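Local atomic coordinates of SusD-like carbohydrate binding protein (Bacteroides vulgatus, PDB entry 3LEW), a protein that probably binds carbohydrates at the outer membrane as a SusD-family protein, contributing to nutrient capture by the bacterium. Residues K303-W308 with M324-F329; E348-N353 with I366-D371; A356-N361 with D389-I394. One frame throughout, in Å; residues are numbered along the deposited sequence. Where two conformers were deposited one is given.

Contact 1: residues K303-W308 with M324-F329; sequences KEMLFW and MRNSKF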
loop_
_atom_site.group_PDB
_atom_site.type_symbol
_atom_site.label_atom_id
_atom_site.label_comp_id
_atom_site.label_asym_id
_atom_site.label_seq_id
_atom_site.Cartn_x
_atom_site.Cartn_y
_atom_site.Cartn_z
ATOM N N LYS A 303 -20.441 -4.514 -2.284
ATOM C CA LYS A 303 -21.038 -4.073 -3.544
ATOM C C LYS A 303 -21.982 -2.885 -3.276
ATOM O O LYS A 303 -22.071 -1.968 -4.090
ATOM C CB LYS A 303 -21.782 -5.214 -4.216
ATOM C CG LYS A 303 -22.170 -4.935 -5.655
ATOM C CD LYS A 303 -22.907 -6.101 -6.279
ATOM C CE LYS A 303 -22.907 -5.991 -7.803
ATOM N NZ LYS A 303 -23.516 -7.184 -8.440
ATOM N N GLU A 304 -22.602 -2.882 -2.099
ATOM C CA GLU A 304 -23.531 -1.854 -1.588
ATOM C C GLU A 304 -22.846 -0.512 -1.375
ATOM O O GLU A 304 -23.492 0.539 -1.328
ATOM C CB GLU A 304 -24.102 -2.280 -0.206
ATOM C CG GLU A 304 -24.702 -3.699 -0.156
ATOM C CD GLU A 304 -25.336 -4.050 1.191
ATOM O OE1 GLU A 304 -25.202 -3.287 2.157
ATOM O OE2 GLU A 304 -25.962 -5.103 1.284
HETATM N N MSE A 305 -21.529 -0.569 -1.148
HETATM C CA MSE A 305 -20.704 0.613 -0.840
HETATM C C MSE A 305 -20.267 1.383 -2.112
HETATM O O MSE A 305 -19.636 2.452 -2.027
HETATM C CB MSE A 305 -19.488 0.189 -0.013
HETATM C CG MSE A 305 -19.959 -0.374 1.318
HETATM SE SE MSE A 305 -18.610 -1.419 2.206
HETATM C CE MSE A 305 -17.271 -0.207 2.102
ATOM N N LEU A 306 -20.606 0.824 -3.263
ATOM C CA LEU A 306 -20.253 1.375 -4.576
ATOM C C LEU A 306 -21.546 1.914 -5.223
ATOM O O LEU A 306 -22.481 1.177 -5.490
ATOM C CB LEU A 306 -19.624 0.313 -5.464
ATOM C CG LEU A 306 -18.425 -0.398 -4.846
ATOM C CD1 LEU A 306 -18.005 -1.597 -5.742
ATOM C CD2 LEU A 306 -17.271 0.574 -4.607
ATOM N N PHE A 307 -21.602 3.220 -5.438
ATOM C CA PHE A 307 -22.809 3.829 -5.960
ATOM C C PHE A 307 -22.512 5.144 -6.656
ATOM O O PHE A 307 -21.556 5.815 -6.330
ATOM C CB PHE A 307 -23.824 4.086 -4.829
ATOM C CG PHE A 307 -23.246 4.838 -3.658
ATOM C CD1 PHE A 307 -23.256 6.238 -3.643
ATOM C CD2 PHE A 307 -22.666 4.169 -2.608
ATOM C CE1 PHE A 307 -22.733 6.938 -2.598
ATOM C CE2 PHE A 307 -22.107 4.870 -1.539
ATOM C CZ PHE A 307 -22.142 6.268 -1.554
ATOM N N TRP A 308 -23.368 5.490 -7.620
ATOM C CA TRP A 308 -23.294 6.795 -8.293
ATOM C C TRP A 308 -23.645 7.908 -7.336
ATOM O O TRP A 308 -24.606 7.802 -6.563
ATOM C CB TRP A 308 -24.294 6.853 -9.449
ATOM C CG TRP A 308 -24.090 5.859 -10.538
ATOM C CD1 TRP A 308 -24.941 4.845 -10.878
ATOM C CD2 TRP A 308 -22.985 5.788 -11.466
ATOM N NE1 TRP A 308 -24.427 4.139 -11.938
ATOM C CE2 TRP A 308 -23.226 4.686 -12.316
ATOM C CE3 TRP A 308 -21.821 6.532 -11.645
ATOM C CZ2 TRP A 308 -22.365 4.334 -13.339
ATOM C CZ3 TRP A 308 -20.957 6.185 -12.658
ATOM C CH2 TRP A 308 -21.230 5.080 -13.492
HETATM N N MSE A 324 -18.750 7.084 -9.887
HETATM C CA MSE A 324 -18.974 5.966 -8.981
HETATM C C MSE A 324 -18.117 6.203 -7.725
HETATM O O MSE A 324 -16.903 6.338 -7.824
HETATM C CB MSE A 324 -18.672 4.640 -9.700
HETATM C CG MSE A 324 -18.925 3.354 -8.853
HETATM SE SE MSE A 324 -20.765 2.853 -8.715
HETATM C CE MSE A 324 -21.000 2.291 -10.534
ATOM N N ARG A 325 -18.768 6.272 -6.584
ATOM C CA ARG A 325 -18.117 6.498 -5.316
ATOM C C ARG A 325 -18.013 5.222 -4.538
ATOM O O ARG A 325 -18.792 4.297 -4.722
ATOM C CB ARG A 325 -18.931 7.488 -4.464
ATOM C CG ARG A 325 -19.447 8.697 -5.158
ATOM C CD ARG A 325 -18.348 9.549 -5.773
ATOM N NE ARG A 325 -18.977 10.590 -6.581
ATOM C CZ ARG A 325 -18.370 11.710 -6.989
ATOM N NH1 ARG A 325 -17.092 11.946 -6.726
ATOM N NH2 ARG A 325 -19.018 12.551 -7.747
ATOM N N ASN A 326 -17.001 5.167 -3.658
ATOM C CA ASN A 326 -16.887 4.135 -2.656
ATOM C C ASN A 326 -17.043 4.792 -1.270
ATOM O O ASN A 326 -16.278 5.680 -0.935
ATOM C CB ASN A 326 -15.513 3.432 -2.768
ATOM C CG ASN A 326 -15.488 2.073 -2.109
ATOM O OD1 ASN A 326 -16.329 1.756 -1.206
ATOM N ND2 ASN A 326 -14.530 1.235 -2.544
ATOM N N SER A 327 -18.055 4.381 -0.498
ATOM C CA SER A 327 -18.188 4.857 0.882
ATOM C C SER A 327 -17.078 4.293 1.809
ATOM O O SER A 327 -17.021 4.640 3.008
ATOM C CB SER A 327 -19.577 4.535 1.414
ATOM O OG SER A 327 -19.765 3.134 1.488
ATOM N N LYS A 328 -16.178 3.470 1.277
ATOM C CA LYS A 328 -15.182 2.755 2.115
ATOM C C LYS A 328 -14.402 3.675 3.061
ATOM O O LYS A 328 -14.357 3.425 4.276
ATOM C CB LYS A 328 -14.210 1.976 1.217
ATOM C CG LYS A 328 -13.231 1.084 1.938
ATOM C CD LYS A 328 -12.468 0.210 0.964
ATOM C CE LYS A 328 -11.445 -0.624 1.672
ATOM N NZ LYS A 328 -10.692 -1.556 0.784
ATOM N N PHE A 329 -13.789 4.722 2.502
ATOM C CA PHE A 329 -12.951 5.648 3.266
ATOM C C PHE A 329 -13.725 6.948 3.500
ATOM O O PHE A 329 -14.196 7.589 2.537
ATOM C CB PHE A 329 -11.683 5.999 2.529
ATOM C CG PHE A 329 -10.773 4.854 2.320
ATOM C CD1 PHE A 329 -9.870 4.512 3.285
ATOM C CD2 PHE A 329 -10.807 4.139 1.128
ATOM C CE1 PHE A 329 -8.993 3.438 3.107
ATOM C CE2 PHE A 329 -9.937 3.093 0.914
ATOM C CZ PHE A 329 -9.016 2.744 1.933
#
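This contact is the antiparallel pairing of a beta hairpin, in which strand 306-309, at the border of a mixed sheet, runs against strand 321-326. Phe-307 and Arg-325 form the hydrogen-bonded pair: Arg-325 N reaches Phe-307 O at 2.8 Å, and Phe-307 N returns a bond to Arg-325 O at 3.1 Å. Beyond the strand ends, Ser-327 N continues the ladder to Met-305 O at 2.9 Å, in the carbonyl plane. Ser-327 OG, in the crowded position between N and C (chi1 64°), lies against Met-305 CB. On the Trp-308 face, the selenomethionine Met-324 bends at chi2 and chi3, bringing CE over the indole, 3.9 Å from the centroid of the six-membered ring, as a CH-pi contact; SE stands obliquely to the five-membered ring. An alanine in place of Trp-308 would probably leave the Met-324 methyl without its aromatic platform and loosen this end of the hairpin. Alongside, Leu-306 CD2 lies 3.4 Å from Asn-326 CG, the two side chains pointing the same way. Asn-326 OD1 accepts from Lys-328 N, an Asx turn that bends the chain out of the strand. Val-288 of strand 286-288 packs on Leu-306, Met-324 and Asn-326, while Tyr-242 of helix 239-242 meets Met-305 and Lys-328.

Contact 2: residues E348-N353 with I366-D371; sequences EIYLIN and INKLND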
loop_
_atom_site.group_PDB
_atom_site.type_symbol
_atom_site.label_atom_id
_atom_site.label_comp_id
_atom_site.label_asym_id
_atom_site.label_seq_id
_atom_site.Cartn_x
_atom_site.Cartn_y
_atom_site.Cartn_z
ATOM N N GLU A 348 -5.723 -9.190 4.477
ATOM C CA GLU A 348 -4.566 -9.351 3.611
ATOM C C GLU A 348 -3.793 -10.626 3.930
ATOM O O GLU A 348 -3.241 -11.260 3.022
ATOM C CB GLU A 348 -3.645 -8.124 3.724
ATOM C CG GLU A 348 -2.414 -8.209 2.805
ATOM C CD GLU A 348 -1.305 -7.222 3.136
ATOM O OE1 GLU A 348 -1.483 -6.320 3.963
ATOM O OE2 GLU A 348 -0.198 -7.393 2.558
ATOM N N ILE A 349 -3.708 -10.976 5.223
ATOM C CA ILE A 349 -2.981 -12.187 5.646
ATOM C C ILE A 349 -3.703 -13.428 5.161
ATOM O O ILE A 349 -3.056 -14.355 4.691
ATOM C CB ILE A 349 -2.746 -12.229 7.174
ATOM C CG1 ILE A 349 -2.130 -10.905 7.681
ATOM C CG2 ILE A 349 -1.890 -13.433 7.555
ATOM C CD1 ILE A 349 -0.805 -10.490 6.924
ATOM N N TYR A 350 -5.038 -13.437 5.203
ATOM C CA TYR A 350 -5.790 -14.558 4.610
ATOM C C TYR A 350 -5.464 -14.684 3.115
ATOM O O TYR A 350 -5.255 -15.769 2.595
ATOM C CB TYR A 350 -7.299 -14.352 4.719
ATOM C CG TYR A 350 -7.960 -14.788 6.003
ATOM C CD1 TYR A 350 -7.967 -13.970 7.128
ATOM C CD2 TYR A 350 -8.616 -15.992 6.072
ATOM C CE1 TYR A 350 -8.605 -14.339 8.294
ATOM C CE2 TYR A 350 -9.257 -16.388 7.258
ATOM C CZ TYR A 350 -9.274 -15.535 8.358
ATOM O OH TYR A 350 -9.950 -15.946 9.520
ATOM N N LEU A 351 -5.408 -13.548 2.432
ATOM C CA LEU A 351 -5.131 -13.552 0.985
ATOM C C LEU A 351 -3.684 -13.960 0.655
ATOM O O LEU A 351 -3.470 -14.689 -0.298
ATOM C CB LEU A 351 -5.433 -12.170 0.413
ATOM C CG LEU A 351 -6.950 -11.876 0.284
ATOM C CD1 LEU A 351 -7.138 -10.354 0.159
ATOM C CD2 LEU A 351 -7.534 -12.583 -0.961
ATOM N N ILE A 352 -2.706 -13.511 1.453
ATOM C CA ILE A 352 -1.310 -13.938 1.302
ATOM C C ILE A 352 -1.174 -15.468 1.526
ATOM O O ILE A 352 -0.510 -16.148 0.763
ATOM C CB ILE A 352 -0.349 -13.210 2.284
ATOM C CG1 ILE A 352 -0.217 -11.697 1.953
ATOM C CG2 ILE A 352 1.075 -13.861 2.308
ATOM C CD1 ILE A 352 0.367 -10.862 3.034
ATOM N N ASN A 353 -1.771 -15.945 2.605
ATOM C CA ASN A 353 -1.811 -17.371 2.907
ATOM C C ASN A 353 -2.405 -18.173 1.735
ATOM O O ASN A 353 -1.809 -19.175 1.273
ATOM C CB ASN A 353 -2.557 -17.585 4.215
ATOM C CG ASN A 353 -2.402 -18.970 4.761
ATOM O OD1 ASN A 353 -3.347 -19.762 4.681
ATOM N ND2 ASN A 353 -1.222 -19.285 5.376
ATOM N N ILE A 366 -7.918 -22.685 -1.104
ATOM C CA ILE A 366 -9.286 -22.318 -1.392
ATOM C C ILE A 366 -10.076 -22.072 -0.113
ATOM O O ILE A 366 -11.032 -21.303 -0.119
ATOM C CB ILE A 366 -9.970 -23.356 -2.276
ATOM C CG1 ILE A 366 -11.257 -22.770 -2.862
ATOM C CG2 ILE A 366 -10.166 -24.652 -1.511
ATOM C CD1 ILE A 366 -12.066 -23.738 -3.645
ATOM N N ASN A 367 -9.688 -22.689 0.996
ATOM C CA ASN A 367 -10.454 -22.503 2.229
ATOM C C ASN A 367 -10.229 -21.107 2.810
ATOM O O ASN A 367 -11.174 -20.488 3.315
ATOM C CB ASN A 367 -10.059 -23.551 3.246
ATOM C CG ASN A 367 -10.324 -24.941 2.749
ATOM O OD1 ASN A 367 -11.356 -25.184 2.117
ATOM N ND2 ASN A 367 -9.381 -25.858 2.992
ATOM N N LYS A 368 -8.985 -20.637 2.733
ATOM C CA LYS A 368 -8.651 -19.298 3.214
ATOM C C LYS A 368 -9.318 -18.233 2.352
ATOM O O LYS A 368 -9.877 -17.280 2.882
ATOM C CB LYS A 368 -7.140 -19.100 3.325
ATOM C CG LYS A 368 -6.479 -20.132 4.280
ATOM C CD LYS A 368 -6.786 -19.812 5.733
ATOM C CE LYS A 368 -6.139 -20.782 6.733
ATOM N NZ LYS A 368 -6.607 -22.196 6.763
ATOM N N LEU A 369 -9.326 -18.437 1.041
ATOM C CA LEU A 369 -10.051 -17.565 0.138
ATOM C C LEU A 369 -11.553 -17.538 0.456
ATOM O O LEU A 369 -12.170 -16.479 0.547
ATOM C CB LEU A 369 -9.823 -18.018 -1.307
ATOM C CG LEU A 369 -10.430 -17.158 -2.413
ATOM C CD1 LEU A 369 -9.927 -15.670 -2.333
ATOM C CD2 LEU A 369 -10.165 -17.803 -3.785
ATOM N N ASN A 370 -12.127 -18.721 0.655
ATOM C CA ASN A 370 -13.546 -18.838 0.964
ATOM C C ASN A 370 -13.907 -18.273 2.335
ATOM O O ASN A 370 -15.029 -17.830 2.517
ATOM C CB ASN A 370 -14.013 -20.286 0.835
ATOM C CG ASN A 370 -14.331 -20.671 -0.613
ATOM O OD1 ASN A 370 -14.503 -19.795 -1.468
ATOM N ND2 ASN A 370 -14.393 -21.964 -0.894
ATOM N N ASP A 371 -12.999 -18.337 3.312
ATOM C CA ASP A 371 -13.235 -17.713 4.638
ATOM C C ASP A 371 -13.475 -16.188 4.453
ATOM O O ASP A 371 -14.398 -15.620 5.053
ATOM C CB ASP A 371 -12.037 -17.864 5.600
ATOM C CG ASP A 371 -11.843 -19.267 6.120
ATOM O OD1 ASP A 371 -12.841 -20.043 6.216
ATOM O OD2 ASP A 371 -10.648 -19.586 6.461
#
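Two consecutive helices, 346-359 and 365-376, pack here as an antiparallel helical hairpin, consistent with the TPR-like character of the SusD family. The segment axes come within 8.4 Å and run at 156° to one another. Lys-368 carries the middle: bent at chi2 (-74°) and chi4, it wraps its aliphatic chain round the side-chain amide oxygen of Asn-353, with CG 3.2 Å from Asn-353 OD1 and CD and CE also beside it. Its ammonium group goes on to Asp-364, whereas Asn-353 OD1 is satisfied by Lys-357 NZ. On one flank Tyr-350 CE2 touches Asp-371 CB at 3.6 Å; Asp-371 OD2 lies at the ring edge and in its plane, the carboxylate standing nearly perpendicular to the ring at 89°. Tyr-350 OH bonds to Asn-234 O, anchoring the tip of the ring, and a pentaethylene glycol molecule, probably from the crystallisation liquor, lies about 3 Å from this side chain. Leu-351 CD2 and Leu-369 CD1 meet obliquely, tip to tip, at 4.1 Å. Helix 387-401 packs against these two leucines, while helix 219-232 lies against Ile-349 and Tyr-350.

Contact 3: residues A356-N361 with D389-I394; sequences AKAHLN and DLLETI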
loop_
_atom_site.group_PDB
_atom_site.type_symbol
_atom_site.label_atom_id
_atom_site.label_comp_id
_atom_site.label_asym_id
_atom_site.label_seq_id
_atom_site.Cartn_x
_atom_site.Cartn_y
_atom_site.Cartn_z
ATOM N N ALA A 356 0.144 -17.996 -1.393
ATOM C CA ALA A 356 1.323 -18.809 -1.180
ATOM C C ALA A 356 0.949 -20.289 -1.321
ATOM O O ALA A 356 1.627 -21.062 -2.002
ATOM C CB ALA A 356 1.896 -18.534 0.200
ATOM N N LYS A 357 -0.163 -20.669 -0.709
ATOM C CA LYS A 357 -0.615 -22.054 -0.823
ATOM C C LYS A 357 -0.954 -22.488 -2.295
ATOM O O LYS A 357 -0.695 -23.632 -2.683
ATOM C CB LYS A 357 -1.771 -22.319 0.146
ATOM C CG LYS A 357 -1.288 -22.413 1.590
ATOM C CD LYS A 357 -2.426 -22.432 2.588
ATOM C CE LYS A 357 -1.875 -22.700 4.008
ATOM N NZ LYS A 357 -2.982 -22.531 5.047
ATOM N N ALA A 358 -1.519 -21.586 -3.081
ATOM C CA ALA A 358 -1.834 -21.853 -4.506
ATOM C C ALA A 358 -0.545 -22.159 -5.270
ATOM O O ALA A 358 -0.479 -23.131 -5.995
ATOM C CB ALA A 358 -2.583 -20.678 -5.146
ATOM N N HIS A 359 0.501 -21.382 -5.021
ATOM C CA HIS A 359 1.817 -21.641 -5.625
ATOM C C HIS A 359 2.446 -22.941 -5.183
ATOM O O HIS A 359 3.181 -23.560 -5.947
ATOM C CB HIS A 359 2.798 -20.485 -5.367
ATOM C CG HIS A 359 2.585 -19.324 -6.281
ATOM N ND1 HIS A 359 2.946 -19.373 -7.614
ATOM C CD2 HIS A 359 2.001 -18.127 -6.089
ATOM C CE1 HIS A 359 2.624 -18.229 -8.187
ATOM N NE2 HIS A 359 2.037 -17.461 -7.296
ATOM N N LEU A 360 2.161 -23.360 -3.951
ATOM C CA LEU A 360 2.664 -24.610 -3.401
ATOM C C LEU A 360 1.782 -25.831 -3.723
ATOM O O LEU A 360 2.089 -26.951 -3.320
ATOM C CB LEU A 360 2.779 -24.473 -1.883
ATOM C CG LEU A 360 3.857 -23.502 -1.382
ATOM C CD1 LEU A 360 3.738 -23.322 0.126
ATOM C CD2 LEU A 360 5.241 -24.031 -1.727
ATOM N N ASN A 361 0.670 -25.595 -4.421
ATOM C CA ASN A 361 -0.339 -26.620 -4.669
ATOM C C ASN A 361 -0.918 -27.279 -3.433
ATOM O O ASN A 361 -1.245 -28.466 -3.423
ATOM C CB ASN A 361 0.158 -27.608 -5.695
ATOM C CG ASN A 361 -0.339 -27.234 -7.049
ATOM O OD1 ASN A 361 0.362 -26.565 -7.810
ATOM N ND2 ASN A 361 -1.608 -27.581 -7.332
ATOM N N ASP A 389 -5.852 -20.427 -12.681
ATOM C CA ASP A 389 -7.180 -19.821 -12.476
ATOM C C ASP A 389 -7.433 -19.506 -10.993
ATOM O O ASP A 389 -8.098 -18.521 -10.686
ATOM C CB ASP A 389 -8.314 -20.709 -13.002
ATOM C CG ASP A 389 -8.415 -20.706 -14.535
ATOM O OD1 ASP A 389 -7.810 -19.818 -15.189
ATOM O OD2 ASP A 389 -9.104 -21.608 -15.056
ATOM N N LEU A 390 -6.908 -20.335 -10.097
ATOM C CA LEU A 390 -6.998 -20.064 -8.645
ATOM C C LEU A 390 -6.211 -18.826 -8.310
ATOM O O LEU A 390 -6.723 -17.937 -7.627
ATOM C CB LEU A 390 -6.483 -21.239 -7.814
ATOM C CG LEU A 390 -6.576 -21.015 -6.295
ATOM C CD1 LEU A 390 -8.018 -20.688 -5.825
ATOM C CD2 LEU A 390 -5.980 -22.266 -5.596
ATOM N N LEU A 391 -4.979 -18.718 -8.814
ATOM C CA LEU A 391 -4.227 -17.476 -8.648
ATOM C C LEU A 391 -4.979 -16.258 -9.161
ATOM O O LEU A 391 -5.050 -15.231 -8.475
ATOM C CB LEU A 391 -2.847 -17.576 -9.298
ATOM C CG LEU A 391 -1.862 -18.474 -8.609
ATOM C CD1 LEU A 391 -0.632 -18.707 -9.525
ATOM C CD2 LEU A 391 -1.465 -17.871 -7.255
ATOM N N GLU A 392 -5.580 -16.338 -10.351
ATOM C CA GLU A 392 -6.296 -15.168 -10.858
ATOM C C GLU A 392 -7.511 -14.816 -9.989
ATOM O O GLU A 392 -7.828 -13.644 -9.832
ATOM C CB GLU A 392 -6.668 -15.333 -12.329
ATOM C CG GLU A 392 -5.433 -15.277 -13.199
ATOM C CD GLU A 392 -5.686 -15.594 -14.653
ATOM O OE1 GLU A 392 -6.834 -15.392 -15.131
ATOM O OE2 GLU A 392 -4.712 -16.041 -15.310
ATOM N N THR A 393 -8.148 -15.814 -9.423
ATOM C CA THR A 393 -9.306 -15.618 -8.532
ATOM C C THR A 393 -8.872 -14.948 -7.220
ATOM O O THR A 393 -9.557 -14.058 -6.694
ATOM C CB THR A 393 -10.044 -16.966 -8.287
ATOM O OG1 THR A 393 -10.431 -17.512 -9.561
ATOM C CG2 THR A 393 -11.286 -16.760 -7.448
ATOM N N ILE A 394 -7.710 -15.351 -6.732
ATOM C CA ILE A 394 -7.095 -14.718 -5.553
ATOM C C ILE A 394 -6.712 -13.257 -5.840
ATOM O O ILE A 394 -7.020 -12.353 -5.067
ATOM C CB ILE A 394 -5.917 -15.551 -5.007
ATOM C CG1 ILE A 394 -6.427 -16.896 -4.535
ATOM C CG2 ILE A 394 -5.190 -14.770 -3.849
ATOM C CD1 ILE A 394 -5.340 -17.873 -4.157
#
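Lys-357 NZ is gripped by three acceptors: salt bridges to Asp-227 and Asp-364, and a hydrogen bond to Asn-353 OD1. Its chain is extended beyond CG, which carries the charge away from the 389-394 helix, and two carboxylates nearby would probably favour the protonated amine. Asp-389 O is held twice within its own helix, by Thr-393 N at 3.0 Å and by Thr-393 OG1 at 2.8 Å, the hydroxyl lying 29° above the carbonyl plane.

The contact itself is apolar, with no hydrogen bond between the two segments, and joins the C-terminal end of helix 346-359 to helix 387-401. Ala-358 is the small residue at the centre: CB points at the opposing helix and fits among Leu-391 CD2, 3.7 Å away, Leu-390 CD2 at 3.8 Å and Ile-394 CD1 at 4.1 Å. These three residues, Leu-390, Leu-391 and Ile-394, spaced i, i+1 and i+4, present one face of their helix, so a short side chain lets the backbones come close, with Ala-358 CA 6.5 Å from Leu-391 CA. Leu-391 also reaches past the alanine to His-359, crossing it at about a right angle. Its CD1 lies over a face of the imidazole as a CH-pi contact, 3.9 Å from the His-359 ring centroid and 30° off the normal, while CD2 turns to the NE2 side of the ring.

Just beyond, the helix ends in a Schellman motif, with Asn-361 at positive phi (57°) and its N bonded back to Ala-358 O. That same carbonyl accepts from Gln-387 NE2, a polar tie at the start of the partner helix. Trp-219 of helix 219-232 stacks with His-359, and Ala-365 and Leu-369 of helix 365-376 pack on Leu-390 and Ile-394.

Overall arrangement
All three contacts fall in the SusD-family part of the chain, but belong to two different parts of the fold. Contact 1 comes first along the chain and closes before the others begin; as part of the sheet, it lies with its centre about 24 Å from that of contact 2 and about 28 Å from that of contact 3, without touching either. Contacts 2 and 3 share helix 346-359, their segments alternate in sequence, and their centres are about 10 Å apart. Leu-369 CD2 packs on Ile-394 CG1 at 3.9 Å, so helices 346-359, 365-376 and 387-401 pack on one another, with the hairpin of contact 1 standing apart from them.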